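Local coordinates for putative sensory box/GGDEF family protein (Vibrio parahaemolyticus, PDB 3LID), which probably makes cyclic di-GMP from GTP as a membrane-bound diguanylate cyclase, of which this chain is the extracellular sensor part, with a PDC fold, at residues A[59-62]-A[63-66]; A[66-69]-A[70-74]. All coordinates share one frame; numbering follows the deposited sequence. Where two conformers were deposited one is given.

Contact 1 (A[59-62]-A[63-66]); sequences KANL and TILE
K59 and T63, one helical turn apart, are joined through both backbone and side chain. T63 N donates to K59 O at 2.9 Å, the first of four consecutive i-to-i+4 bonds across these eight residues; beside this bond, K59 NZ donates to T63 OG1 at 2.7 Å. The lysine reaches there by folding back: CG sets out opposite the backbone N (chi1 -179°), and bends at chi2 and chi4 curl the chain round until the ammonium group faces the hydroxyl. T63 OG1 also lies 3.1 Å from K59 O. The bonds from I64 N to A60 O and from L65 N to N61 O follow, and E66 N closes the series at 2.8 Å from L62 O. At the helix start the backbone N-H of N61 is taken by S58 OG, while its side-chain ND2 donates to the carbonyl of E56. This is the N-terminal half of helix 59-76 in the first of the two sheet-based modules of the PDC fold. L62 and L65 turn to helix 48-55, where both touch Y53, and to V93 of strand 91-98. Around L62 the partner is polar on one side: the carboxylate of E66 lies against the isobutyl group, OE2 being 3.6 Å from L62 CG and 3.8 Å from L62 CD2. Lower on the same glutamate, E66 CG rests 3.2 Å from L62 O, and the chain beyond it runs extended. The carboxylate does not pair with the lysine, since K59 NZ stays 5.0 Å from E66 OE1; the opposite charges may still attract weakly. On another face, the N61 and I64 side chains run alongside each other, OD1 and CD1 their nearest atoms.

Contact 2 (A[66-69]-A[70-74]); sequences ENMW and SSVAR
S70 turns its hydroxyl back on the preceding turn and grips E66 O, which thus takes both the hydroxyl and the backbone N-H of S70. The carbonyl lies near the middle of helix 59-76, and residues 66-74 run on from it into the C-terminal half, which packs on the antiparallel sheet of the first PDC module. S70 N reaches E66 O at 2.8 Å from one face of its plane, and S70 OG reaches the same E66 O at 2.9 Å from the other, 39° out of that plane and so away from the usual lone-pair direction. The serine's chi1 of -67° makes this possible, holding OG beside its own backbone N and opposite its carbonyl carbon. S70 CB packs 3.3 Å from the same E66 O. A water donates to both S70 OG and N67 OD1, tying the serine hydroxyl to the asparagine side chain. The indole of W69 lies between the sheet and helix 9-45, touching V93, I95, I82, F84 and L44. M68 and V72 run alongside each other and point the same way; M68 SD comes 3.7 Å from V72 CG2, but M68 was modelled in two conformers and this touch is correspondingly doubtful. R74 folds back over the helix, placing its guanidinium so that S70 O lies over the centre of one face, 3.7 Å above the plane. At the edge of that same flat group, a second water accepts from R74 NH2 at 2.7 Å and donates to N67 O at 2.8 Å.

Overall arrangement
Both contacts lie on one helix, 59-76, and neither closes a loop: each joins successive turns, with no residue between its segments. Following the chain, helix 48-55 leads into contact 1 on the first turns, and contact 2 takes over at E66, which the two share. They follow one another without nesting or crossing, their centres 11 Å apart. Contact 1 lies farther from the centre of the chain and is a surface contact, its leucines turned to helix 48-55 and strand 91-98. Contact 2 is more buried, between strands 79-86, 91-98 and 103-106 and the long helix 9-45, so the helix ties the first sheet to both preceding helices.

Contact 1 (A[59-62]-A[63-66])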
# COMPACT_ATOMS: atom_id res chain seq x y z
N LYS A 59 30.43 -13.34 -1.81
CA LYS A 59 29.83 -13.20 -0.48
C LYS A 59 30.09 -11.80 0.07
O LYS A 59 29.21 -11.21 0.68
CB LYS A 59 30.44 -14.25 0.47
CG LYS A 59 29.85 -14.18 1.86
CD LYS A 59 28.38 -14.37 1.80
CE LYS A 59 27.74 -14.40 3.21
NZ LYS A 59 27.98 -13.05 3.85
N ALA A 60 31.29 -11.27 -0.13
CA ALA A 60 31.61 -9.96 0.35
C ALA A 60 30.72 -8.85 -0.22
O ALA A 60 30.32 -7.94 0.49
CB ALA A 60 33.06 -9.61 0.09
N ASN A 61 30.53 -8.88 -1.53
CA ASN A 61 29.68 -7.90 -2.15
C ASN A 61 28.22 -8.11 -1.80
O ASN A 61 27.43 -7.12 -1.72
CB ASN A 61 29.91 -7.86 -3.66
CG ASN A 61 31.22 -7.17 -4.01
OD1 ASN A 61 31.79 -6.41 -3.20
ND2 ASN A 61 31.74 -7.43 -5.23
N LEU A 62 27.83 -9.34 -1.58
CA LEU A 62 26.40 -9.60 -1.22
C LEU A 62 26.20 -8.98 0.17
O LEU A 62 25.17 -8.39 0.50
CB LEU A 62 26.14 -11.11 -1.13
CG LEU A 62 24.80 -11.59 -0.52
CD1 LEU A 62 23.68 -10.99 -1.39
CD2 LEU A 62 24.65 -13.12 -0.52
N THR A 63 27.18 -9.16 1.04
CA THR A 63 27.03 -8.59 2.41
C THR A 63 26.90 -7.07 2.39
O THR A 63 26.10 -6.49 3.12
CB THR A 63 28.25 -9.01 3.27
OG1 THR A 63 28.17 -10.43 3.44
CG2 THR A 63 28.29 -8.29 4.64
N ILE A 64 27.72 -6.41 1.59
CA ILE A 64 27.65 -4.98 1.51
C ILE A 64 26.24 -4.55 1.02
O ILE A 64 25.64 -3.60 1.58
CB ILE A 64 28.74 -4.45 0.58
CG1 ILE A 64 30.07 -4.64 1.34
CG2 ILE A 64 28.55 -3.00 0.19
CD1 ILE A 64 31.29 -4.49 0.37
N LEU A 65 25.75 -5.24 -0.02
CA LEU A 65 24.43 -4.92 -0.59
C LEU A 65 23.35 -5.16 0.49
O LEU A 65 22.49 -4.30 0.71
CB LEU A 65 24.13 -5.82 -1.78
CG LEU A 65 22.76 -5.59 -2.42
CD1 LEU A 65 22.65 -4.13 -2.90
CD2 LEU A 65 22.65 -6.54 -3.66
N GLU A 66 23.40 -6.31 1.18
CA GLU A 66 22.40 -6.66 2.18
C GLU A 66 22.40 -5.60 3.31
O GLU A 66 21.34 -5.16 3.77
CB GLU A 66 22.73 -7.97 2.81
CG GLU A 66 22.34 -9.17 1.86
CD GLU A 66 22.79 -10.54 2.37
OE1 GLU A 66 23.71 -10.61 3.22
OE2 GLU A 66 22.15 -11.52 1.93

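Contact 2 (A[66-69]-A[70-74])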
# COMPACT_ATOMS: atom_id res chain seq x y z
N GLU A 66 23.40 -6.31 1.18
CA GLU A 66 22.40 -6.66 2.18
C GLU A 66 22.40 -5.60 3.31
O GLU A 66 21.34 -5.16 3.77
CB GLU A 66 22.73 -7.97 2.81
CG GLU A 66 22.34 -9.17 1.86
CD GLU A 66 22.79 -10.54 2.37
OE1 GLU A 66 23.71 -10.61 3.22
OE2 GLU A 66 22.15 -11.52 1.93
N ASN A 67 23.58 -5.20 3.75
CA ASN A 67 23.67 -4.19 4.83
C ASN A 67 23.08 -2.88 4.38
O ASN A 67 22.42 -2.20 5.17
CB ASN A 67 25.15 -4.03 5.28
CG ASN A 67 25.61 -5.25 6.06
OD1 ASN A 67 24.80 -6.05 6.43
ND2 ASN A 67 26.91 -5.43 6.23
N MET A 68 23.33 -2.50 3.11
CA MET A 68 22.78 -1.27 2.60
C MET A 68 21.25 -1.35 2.55
O MET A 68 20.52 -0.42 3.04
CB MET A 68 23.35 -1.01 1.19
CG MET A 68 23.06 0.35 0.60
SD MET A 68 21.54 0.50 -0.32
CE MET A 68 21.91 -0.30 -1.95
N TRP A 69 20.72 -2.43 1.96
CA TRP A 69 19.26 -2.55 1.86
C TRP A 69 18.62 -2.62 3.26
O TRP A 69 17.53 -2.11 3.42
CB TRP A 69 18.91 -3.79 1.04
CG TRP A 69 19.08 -3.55 -0.39
CD1 TRP A 69 19.61 -2.43 -1.02
CD2 TRP A 69 18.77 -4.48 -1.45
NE1 TRP A 69 19.58 -2.61 -2.39
CE2 TRP A 69 19.03 -3.83 -2.66
CE3 TRP A 69 18.22 -5.75 -1.46
CZ2 TRP A 69 18.84 -4.46 -3.91
CZ3 TRP A 69 17.98 -6.38 -2.68
CH2 TRP A 69 18.30 -5.72 -3.89
N SER A 70 19.25 -3.28 4.23
CA SER A 70 18.71 -3.33 5.56
C SER A 70 18.65 -1.90 6.10
O SER A 70 17.65 -1.57 6.80
CB SER A 70 19.60 -4.20 6.45
OG SER A 70 19.55 -5.57 6.01
N SER A 71 19.72 -1.12 5.90
CA SER A 71 19.71 0.30 6.35
C SER A 71 18.61 1.09 5.71
O SER A 71 17.97 1.95 6.35
CB SER A 71 21.09 0.95 6.07
OG SER A 71 22.10 0.31 6.87
N VAL A 72 18.43 0.89 4.40
CA VAL A 72 17.38 1.64 3.68
C VAL A 72 16.00 1.21 4.27
O VAL A 72 15.10 2.09 4.43
CB VAL A 72 17.42 1.37 2.13
CG1 VAL A 72 16.17 1.94 1.47
CG2 VAL A 72 18.68 2.01 1.57
N ALA A 73 15.80 -0.09 4.50
CA ALA A 73 14.50 -0.52 5.02
C ALA A 73 14.23 0.11 6.40
O ALA A 73 13.09 0.46 6.69
CB ALA A 73 14.44 -2.09 5.16
N ARG A 74 15.24 0.11 7.27
CA ARG A 74 15.06 0.73 8.61
C ARG A 74 14.77 2.24 8.50
O ARG A 74 13.99 2.81 9.33
CB ARG A 74 16.28 0.49 9.53
CG ARG A 74 16.44 -1.04 9.91
CD ARG A 74 17.52 -1.20 11.01
NE ARG A 74 18.83 -0.87 10.45
CZ ARG A 74 19.67 -1.77 9.95
NH1 ARG A 74 19.38 -3.08 10.00
NH2 ARG A 74 20.83 -1.36 9.46
O HOH W 1 22.70 -2.60 7.90
O HOH W 2 22.08 -6.75 6.70